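Local coordinates for protein phosphoserine phosphatase RsbX (Bacillus subtilis, PDB 3W42) that dephosphorylates RsbS and acts as a negative regulator of sigma-B in the general stress response, at residues E8-V14 with Y193-S199; H115-G119 with E146-K150. All blocks are in the same frame, centred on the assembly; numbering follows the deposited sequence.

How the contacts relate
Contacts 1 and 2 join successive strands of one six-stranded antiparallel sheet: 10-17 beside 191-198 in contact 1, then 150-154 beside 111-115 in contact 2. Their centres lie 13 Å apart. The C-terminal strand is the direct link, since L198 makes two probable backbone hydrogen bonds to contact 2, from its O to G148 N and from its N to S149 O, each 2.8 Å long. Both contacts sit on the same side of the chain's centre. The manganese site of D44, D156 and D189 is approached from the other end of contact 1, where the side chain of Y193 comes to about 12 Å from the bound manganese.

Contact 1. Residues E8-V14 with Y193-S199; sequences EHIQTLV and YILGQLS
L13 and L195 form an antiparallel hydrogen-bonded pair: L195 N reaches L13 O at 2.8 Å, almost straight, and L13 N returns to L195 O at 3.0 Å. Q11 and Q197 repeat this double bonding. The same oxygens also receive CA-H groups of the non-hydrogen-bonded residues: L195 O lies 3.1 Å from T12 CA. Packing is close on both faces. On one, I10 and L198 run side by side, CD1 to CD2 3.7 Å, as V14 and I194 do further along. On the other, L13 turns a methyl toward the Y193 ring, CD2 to CE1 4.0 Å, and helix 173-179 packs over L13 and L195. The two strands are thus neighbours in one of the sheets of the alpha-beta-beta-alpha sandwich of PPM phosphatases, with the helix layer on the leucine face. Q197 CG, anti to the backbone N (chi1 174°), carries its extended chain out alongside Q11 on that face too, the amide planes 54° apart; Q11 OE1 accepts a hydrogen bond from V173 N. Toward the chain terminus the contact becomes watery. S199 N still bonds H9 O at 3.0 Å, but from 49° out of the carbonyl plane. One water spans E8 O and S199 OG; a second donates to both H9 O and the terminal carboxylate, 2.6 Å from S199 OXT, which also pairs with R100.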
ATOM      1  N   GLU A   8     -11.053  10.452  13.506  1.00  6.96           N
ATOM      2  CA  GLU A   8     -11.347  11.820  13.142  1.00  7.29           C
ATOM      3  C   GLU A   8     -10.513  12.330  11.955  1.00  5.76           C
ATOM      4  O   GLU A   8     -10.888  13.338  11.360  1.00  7.90           O
ATOM      5  CB  GLU A   8     -11.110  12.742  14.373  1.00  8.75           C
ATOM      6  CG  GLU A   8     -12.072  12.492  15.563  1.00 10.49           C
ATOM      7  CD  GLU A   8     -11.598  13.089  16.897  1.00 11.44           C
ATOM      8  OE1 GLU A   8     -10.555  12.548  17.452  1.00 14.23           O
ATOM      9  OE2 GLU A   8     -12.193  14.076  17.368  1.00 17.75           O
ATOM     10  N   HIS A   9      -9.430  11.664  11.653  1.00  5.37           N
ATOM     11  CA  HIS A   9      -8.445  12.134  10.691  1.00  5.47           C
ATOM     12  C   HIS A   9      -8.430  11.384   9.384  1.00  5.31           C
ATOM     13  O   HIS A   9      -7.893  11.894   8.383  1.00  5.46           O
ATOM     14  CB  HIS A   9      -7.052  12.084  11.321  1.00  6.21           C
ATOM     15  CG  HIS A   9      -7.003  12.894  12.578  1.00  7.71           C
ATOM     16  ND1 HIS A   9      -7.141  14.259  12.580  1.00  9.38           N
ATOM     17  CD2 HIS A   9      -6.923  12.456  13.856  1.00 10.81           C
ATOM     18  CE1 HIS A   9      -7.120  14.630  13.860  1.00 13.85           C
ATOM     19  NE2 HIS A   9      -7.021  13.554  14.633  1.00 12.35           N
ATOM     20  N   ILE A  10      -8.911  10.160   9.360  1.00  5.50           N
ATOM     21  CA  ILE A  10      -8.865   9.327   8.171  1.00  5.82           C
ATOM     22  C   ILE A  10      -9.950   8.267   8.236  1.00  6.12           C
ATOM     23  O   ILE A  10     -10.313   7.795   9.301  1.00  6.94           O
ATOM     24  CB  ILE A  10      -7.463   8.620   8.048  1.00  6.17           C
ATOM     25  CG1 ILE A  10      -7.198   8.122   6.591  1.00  6.07           C
ATOM     26  CG2 ILE A  10      -7.238   7.546   9.145  1.00  7.79           C
ATOM     27  CD1 ILE A  10      -5.842   7.518   6.422  1.00  7.49           C
ATOM     28  N   GLN A  11     -10.444   7.912   7.054  0.54  5.10           N
ATOM     29  CA  GLN A  11     -11.199   6.687   6.867  0.54  4.89           C
ATOM     30  C   GLN A  11     -10.470   5.805   5.873  0.54  4.72           C
ATOM     31  O   GLN A  11      -9.943   6.327   4.873  0.54  5.13           O
ATOM     32  CB  GLN A  11     -12.669   6.854   6.576  0.54  6.43           C
ATOM     33  CG  GLN A  11     -12.968   7.459   5.286  0.54  7.75           C
ATOM     34  CD  GLN A  11     -14.391   7.427   4.834  0.54  8.70           C
ATOM     35  OE1 GLN A  11     -14.470   7.338   3.537  0.54  7.63           O
ATOM     36  NE2 GLN A  11     -15.401   7.766   5.699  0.54  9.63           N
ATOM     37  N   THR A  12     -10.407   4.520   6.162  1.00  5.07           N
ATOM     38  CA  THR A  12      -9.666   3.600   5.345  1.00  5.40           C
ATOM     39  C   THR A  12     -10.500   2.346   4.983  1.00  5.29           C
ATOM     40  O   THR A  12     -11.450   1.982   5.692  1.00  6.37           O
ATOM     41  CB  THR A  12      -8.366   3.141   5.992  1.00  5.15           C
ATOM     42  OG1 THR A  12      -8.642   2.460   7.234  1.00  6.83           O
ATOM     43  CG2 THR A  12      -7.405   4.303   6.280  1.00  7.24           C
ATOM     44  N   LEU A  13     -10.091   1.716   3.918  1.00  4.89           N
ATOM     45  CA  LEU A  13     -10.665   0.456   3.459  1.00  5.41           C
ATOM     46  C   LEU A  13      -9.547  -0.383   2.889  1.00  4.84           C
ATOM     47  O   LEU A  13      -8.786   0.122   2.041  1.00  6.33           O
ATOM     48  CB  LEU A  13     -11.790   0.729   2.476  1.00  5.49           C
ATOM     49  CG  LEU A  13     -12.544  -0.522   1.928  1.00  6.38           C
ATOM     50  CD1 LEU A  13     -13.946  -0.100   1.518  1.00  8.73           C
ATOM     51  CD2 LEU A  13     -11.800  -1.159   0.778  1.00  7.12           C
ATOM     52  N   VAL A  14      -9.444  -1.618   3.336  1.00  5.27           N
ATOM     53  CA  VAL A  14      -8.505  -2.583   2.782  1.00  5.77           C
ATOM     54  C   VAL A  14      -9.314  -3.658   2.056  1.00  6.26           C
ATOM     55  O   VAL A  14     -10.283  -4.205   2.651  1.00  7.42           O
ATOM     56  CB  VAL A  14      -7.638  -3.242   3.834  1.00  7.92           C
ATOM     57  CG1 VAL A  14      -6.669  -4.257   3.166  1.00 10.39           C
ATOM     58  CG2 VAL A  14      -6.992  -2.243   4.695  1.00  9.54           C
ATOM     59  N   TYR A 193      -5.633  -3.759  -2.174  1.00  4.73           N
ATOM     60  CA  TYR A 193      -5.495  -2.307  -2.161  1.00  5.30           C
ATOM     61  C   TYR A 193      -5.907  -1.770  -0.819  1.00  5.02           C
ATOM     62  O   TYR A 193      -6.727  -2.339  -0.104  1.00  5.38           O
ATOM     63  CB  TYR A 193      -6.254  -1.607  -3.325  1.00  5.47           C
ATOM     64  CG  TYR A 193      -7.730  -1.811  -3.415  1.00  5.20           C
ATOM     65  CD1 TYR A 193      -8.624  -1.107  -2.640  1.00  6.20           C
ATOM     66  CD2 TYR A 193      -8.257  -2.692  -4.343  1.00  6.09           C
ATOM     67  CE1 TYR A 193     -10.008  -1.289  -2.799  1.00  6.86           C
ATOM     68  CE2 TYR A 193      -9.613  -2.842  -4.509  1.00  7.49           C
ATOM     69  CZ  TYR A 193     -10.479  -2.167  -3.748  1.00  7.34           C
ATOM     70  OH  TYR A 193     -11.834  -2.357  -3.947  1.00  9.83           O
ATOM     71  N   ILE A 194      -5.327  -0.611  -0.485  1.00  4.37           N
ATOM     72  CA  ILE A 194      -5.687   0.186   0.671  1.00  4.28           C
ATOM     73  C   ILE A 194      -6.120   1.533   0.153  1.00  3.59           C
ATOM     74  O   ILE A 194      -5.378   2.179  -0.572  1.00  4.68           O
ATOM     75  CB  ILE A 194      -4.543   0.342   1.665  1.00  5.34           C
ATOM     76  CG1 ILE A 194      -4.021  -0.987   2.196  1.00  7.51           C
ATOM     77  CG2 ILE A 194      -4.944   1.299   2.796  1.00  7.75           C
ATOM     78  CD1 ILE A 194      -2.874  -0.888   3.206  1.00  9.41           C
ATOM     79  N   LEU A 195      -7.315   1.971   0.521  1.00  4.31           N
ATOM     80  CA  LEU A 195      -7.847   3.274   0.236  1.00  4.26           C
ATOM     81  C   LEU A 195      -7.838   4.126   1.497  1.00  4.61           C
ATOM     82  O   LEU A 195      -8.202   3.624   2.587  1.00  4.93           O
ATOM     83  CB  LEU A 195      -9.276   3.176  -0.207  1.00  4.12           C
ATOM     84  CG  LEU A 195      -9.476   2.542  -1.582  1.00  7.56           C
ATOM     85  CD1 LEU A 195     -10.885   2.204  -1.897  1.00  7.86           C
ATOM     86  CD2 LEU A 195      -8.993   3.713  -2.703  1.00 13.09           C
ATOM     87  N   GLY A 196      -7.584   5.419   1.369  1.00  4.25           N
ATOM     88  CA  GLY A 196      -7.743   6.345   2.451  1.00  4.46           C
ATOM     89  C   GLY A 196      -8.349   7.655   1.965  1.00  4.10           C
ATOM     90  O   GLY A 196      -8.112   8.118   0.877  1.00  4.97           O
ATOM     91  N   GLN A 197      -9.156   8.227   2.848  1.00  4.55           N
ATOM     92  CA  GLN A 197      -9.728   9.564   2.686  0.80  4.51           C
ATOM     93  C   GLN A 197      -9.309  10.348   3.925  1.00  4.70           C
ATOM     94  O   GLN A 197      -9.648   9.957   5.042  1.00  5.87           O
ATOM     95  CB  GLN A 197     -11.242   9.517   2.509  0.80  5.26           C
ATOM     96  CG  GLN A 197     -11.852  10.904   2.480  0.80  6.21           C
ATOM     97  CD  GLN A 197     -13.321  10.841   2.178  0.80  6.54           C
ATOM     98  OE1 GLN A 197     -13.781  11.599   1.295  0.80  9.84           O
ATOM     99  NE2 GLN A 197     -14.046  10.041   2.869  0.80  6.67           N
ATOM    100  N   LEU A 198      -8.596  11.461   3.699  1.00  4.74           N
ATOM    101  CA  LEU A 198      -7.954  12.232   4.795  1.00  4.83           C
ATOM    102  C   LEU A 198      -8.725  13.492   5.070  1.00  5.43           C
ATOM    103  O   LEU A 198      -9.036  14.286   4.137  1.00  6.43           O
ATOM    104  CB  LEU A 198      -6.526  12.605   4.337  1.00  5.41           C
ATOM    105  CG  LEU A 198      -5.584  11.400   4.277  1.00  5.49           C
ATOM    106  CD1 LEU A 198      -4.425  11.635   3.374  1.00  6.00           C
ATOM    107  CD2 LEU A 198      -5.080  11.078   5.718  1.00  6.34           C
ATOM    108  N   SER A 199      -9.000  13.763   6.328  1.00  5.47           N
ATOM    109  CA  SER A 199      -9.679  14.966   6.793  0.70  5.81           C
ATOM    110  C   SER A 199      -8.670  16.137   6.936  1.00  6.09           C
ATOM    111  O   SER A 199      -9.189  17.232   7.276  1.00  7.46           O
ATOM    112  CB  SER A 199     -10.378  14.673   8.121  0.70  7.14           C
ATOM    113  OG  SER A 199     -11.247  13.583   7.926  0.70  9.92           O
ATOM    114  OXT SER A 199      -7.456  15.904   6.819  0.50  5.96           O
TER
HETATM  115  O   HOH W   1     -13.240  13.158   9.828  1.00 12.49           O
HETATM  116  O   HOH W   2      -6.080  14.079   8.073  1.00  6.85           O
HETATM  117  O   HOH W   3      -7.074  15.843  10.279  1.00 10.90           O

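Contact 2. Residues H115-G119 with E146-K150; sequences HSPSG and EKGSK
H115 and K150 form an antiparallel hydrogen-bonded pair, H115 N to K150 O 2.8 Å and K150 N to H115 O 3.0 Å; strand 111-115 then runs into a type I turn, S116 to G119, while a type II turn, E146 to S149, leads into strand 150-154 at K150. At the paired residues both side chains lie on the same face of the sheet. The aliphatic end of K150 comes up obliquely to the H115 imidazole, while its NZ turns to the backbone carbonyls of L167 and G170; H115 itself also packs on helix 163-169. H115 NE2 and K150 NZ are 5.1 Å apart, too far for a direct bond. Between the turns the packing rests on P117, whose CG touches K147 O (3.4 Å) and whose ring lies along the 148-149 peptide, CG 3.7 Å from G148 C. G148 suits this place because its positive phi (97°) is that expected at the third position of a type II turn. S149 OG closes the same turn from the side: it donates to E146 O at 2.7 Å, in the carbonyl plane and on a lone pair, so that this oxygen takes both the N-H and the hydroxyl of S149. The S116 hydroxyl, placed anti to its backbone nitrogen (chi1 -176°), shares a hydrogen bond with S118 OG at 2.8 Å. A water joins S116 OG, E146 N and S149 OG, bridging the two turns; another donates to E146 OE1 at 2.6 Å and weakly accepts from S118 N. At this end of one of the two antiparallel sheets of the alpha-beta-beta-alpha sandwich of PPM-type (PP2C) phosphatases, strand 111-115 ends and its neighbour 150-154 begins.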
ATOM      1  N   HIS A 115      -4.418  11.771  -4.465  1.00  7.43           N
ATOM      2  CA  HIS A 115      -5.178  12.787  -5.205  1.00  8.27           C
ATOM      3  C   HIS A 115      -5.538  13.895  -4.257  1.00  6.81           C
ATOM      4  O   HIS A 115      -6.126  13.674  -3.233  1.00  8.53           O
ATOM      5  CB  HIS A 115      -6.513  12.169  -5.738  1.00 11.58           C
ATOM      6  CG  HIS A 115      -7.438  13.179  -6.371  1.00 15.19           C
ATOM      7  ND1 HIS A 115      -7.279  13.694  -7.631  1.00 17.69           N
ATOM      8  CD2 HIS A 115      -8.443  13.883  -5.830  1.00 15.43           C
ATOM      9  CE1 HIS A 115      -8.166  14.641  -7.860  1.00 15.53           C
ATOM     10  NE2 HIS A 115      -8.866  14.802  -6.743  1.00 15.96           N
ATOM     11  N   SER A 116      -5.193  15.123  -4.659  1.00  7.49           N
ATOM     12  CA  SER A 116      -5.440  16.343  -3.930  0.70 10.13           C
ATOM     13  C   SER A 116      -6.715  17.001  -4.466  1.00 10.28           C
ATOM     14  O   SER A 116      -6.890  17.037  -5.677  1.00 10.77           O
ATOM     15  CB  SER A 116      -4.199  17.221  -4.222  0.70  9.94           C
ATOM     16  OG  SER A 116      -4.292  18.405  -3.481  0.70 14.61           O
ATOM     17  N   PRO A 117      -7.519  17.613  -3.640  1.00 11.79           N
ATOM     18  CA  PRO A 117      -8.767  18.287  -4.186  1.00 14.61           C
ATOM     19  C   PRO A 117      -8.463  19.274  -5.207  1.00 14.26           C
ATOM     20  O   PRO A 117      -9.198  19.441  -6.175  1.00 20.90           O
ATOM     21  CB  PRO A 117      -9.339  18.938  -2.892  1.00 17.47           C
ATOM     22  CG  PRO A 117      -8.887  17.973  -1.827  1.00 17.57           C
ATOM     23  CD  PRO A 117      -7.454  17.647  -2.135  1.00 12.47           C
ATOM     24  N   SER A 118      -7.372  19.959  -4.992  1.00 14.55           N
ATOM     25  CA  SER A 118      -6.895  20.970  -5.952  0.50 17.75           C
ATOM     26  C   SER A 118      -6.469  20.470  -7.335  1.00 20.41           C
ATOM     27  O   SER A 118      -6.004  21.268  -8.151  1.00 25.27           O
ATOM     28  CB  SER A 118      -5.623  21.533  -5.367  0.50 17.43           C
ATOM     29  OG  SER A 118      -4.699  20.512  -5.305  0.50 20.84           O
ATOM     30  N   GLY A 119      -6.497  19.138  -7.504  1.00 21.04           N
ATOM     31  CA  GLY A 119      -6.188  18.448  -8.742  1.00 20.45           C
ATOM     32  C   GLY A 119      -4.794  17.992  -8.994  1.00 19.63           C
ATOM     33  O   GLY A 119      -4.583  17.516 -10.090  1.00 23.86           O
ATOM     34  N   GLU A 146      -3.256  18.170   1.653  1.00  8.42           N
ATOM     35  CA  GLU A 146      -4.397  19.030   1.974  1.00  8.82           C
ATOM     36  C   GLU A 146      -5.594  18.249   2.426  1.00  7.04           C
ATOM     37  O   GLU A 146      -5.808  17.089   2.007  1.00  6.98           O
ATOM     38  CB  GLU A 146      -4.793  19.915   0.816  1.00 11.00           C
ATOM     39  CG  GLU A 146      -3.713  20.888   0.452  1.00 14.72           C
ATOM     40  CD  GLU A 146      -4.136  21.989  -0.425  1.00 19.95           C
ATOM     41  OE1 GLU A 146      -4.232  21.649  -1.627  1.00 24.38           O
ATOM     42  OE2 GLU A 146      -4.220  23.171   0.003  1.00 26.11           O
ATOM     43  N   LYS A 147      -6.371  18.844   3.317  1.00  7.41           N
ATOM     44  CA  LYS A 147      -7.588  18.211   3.731  1.00  7.48           C
ATOM     45  C   LYS A 147      -8.427  17.802   2.500  1.00  6.42           C
ATOM     46  O   LYS A 147      -8.541  18.509   1.507  1.00  7.10           O
ATOM     47  CB  LYS A 147      -8.398  19.051   4.716  1.00  8.30           C
ATOM     48  CG  LYS A 147      -8.896  20.361   4.173  1.00  8.51           C
ATOM     49  CD  LYS A 147      -9.909  21.003   5.149  1.00  7.75           C
ATOM     50  CE  LYS A 147     -10.335  22.422   4.747  1.00  7.32           C
ATOM     51  NZ  LYS A 147      -9.266  23.388   4.779  1.00  6.68           N
ATOM     52  N   GLY A 148      -9.021  16.600   2.565  1.00  5.93           N
ATOM     53  CA  GLY A 148      -9.801  16.099   1.486  1.00  6.12           C
ATOM     54  C   GLY A 148      -9.074  15.162   0.547  1.00  5.56           C
ATOM     55  O   GLY A 148      -9.706  14.585  -0.351  1.00  6.88           O
ATOM     56  N   SER A 149      -7.777  15.047   0.692  1.00  5.13           N
ATOM     57  CA  SER A 149      -6.999  14.133  -0.141  1.00  5.52           C
ATOM     58  C   SER A 149      -7.459  12.707  -0.009  1.00  4.72           C
ATOM     59  O   SER A 149      -7.897  12.281   1.065  1.00  5.75           O
ATOM     60  CB  SER A 149      -5.514  14.245   0.210  1.00  5.90           C
ATOM     61  OG  SER A 149      -4.992  15.540  -0.080  1.00  7.18           O
ATOM     62  N   LYS A 150      -7.363  11.957  -1.108  1.00  4.76           N
ATOM     63  CA  LYS A 150      -7.763  10.561  -1.167  1.00  4.85           C
ATOM     64  C   LYS A 150      -6.619   9.764  -1.818  1.00  5.46           C
ATOM     65  O   LYS A 150      -6.026  10.261  -2.790  1.00  6.65           O
ATOM     66  CB  LYS A 150      -9.046  10.382  -1.979  1.00  5.40           C
ATOM     67  CG  LYS A 150     -10.254  10.957  -1.302  1.00  5.52           C
ATOM     68  CD  LYS A 150     -11.493  11.145  -2.135  1.00  6.33           C
ATOM     69  CE  LYS A 150     -11.405  12.442  -2.942  1.00  6.56           C
ATOM     70  NZ  LYS A 150     -12.482  12.600  -3.883  1.00  8.25           N
TER
HETATM   71  O   HOH W   4      -2.977  17.043  -0.978  1.00 16.52           O
HETATM   72  O   HOH W   5      -6.666  20.860  -2.063  1.00 22.22           O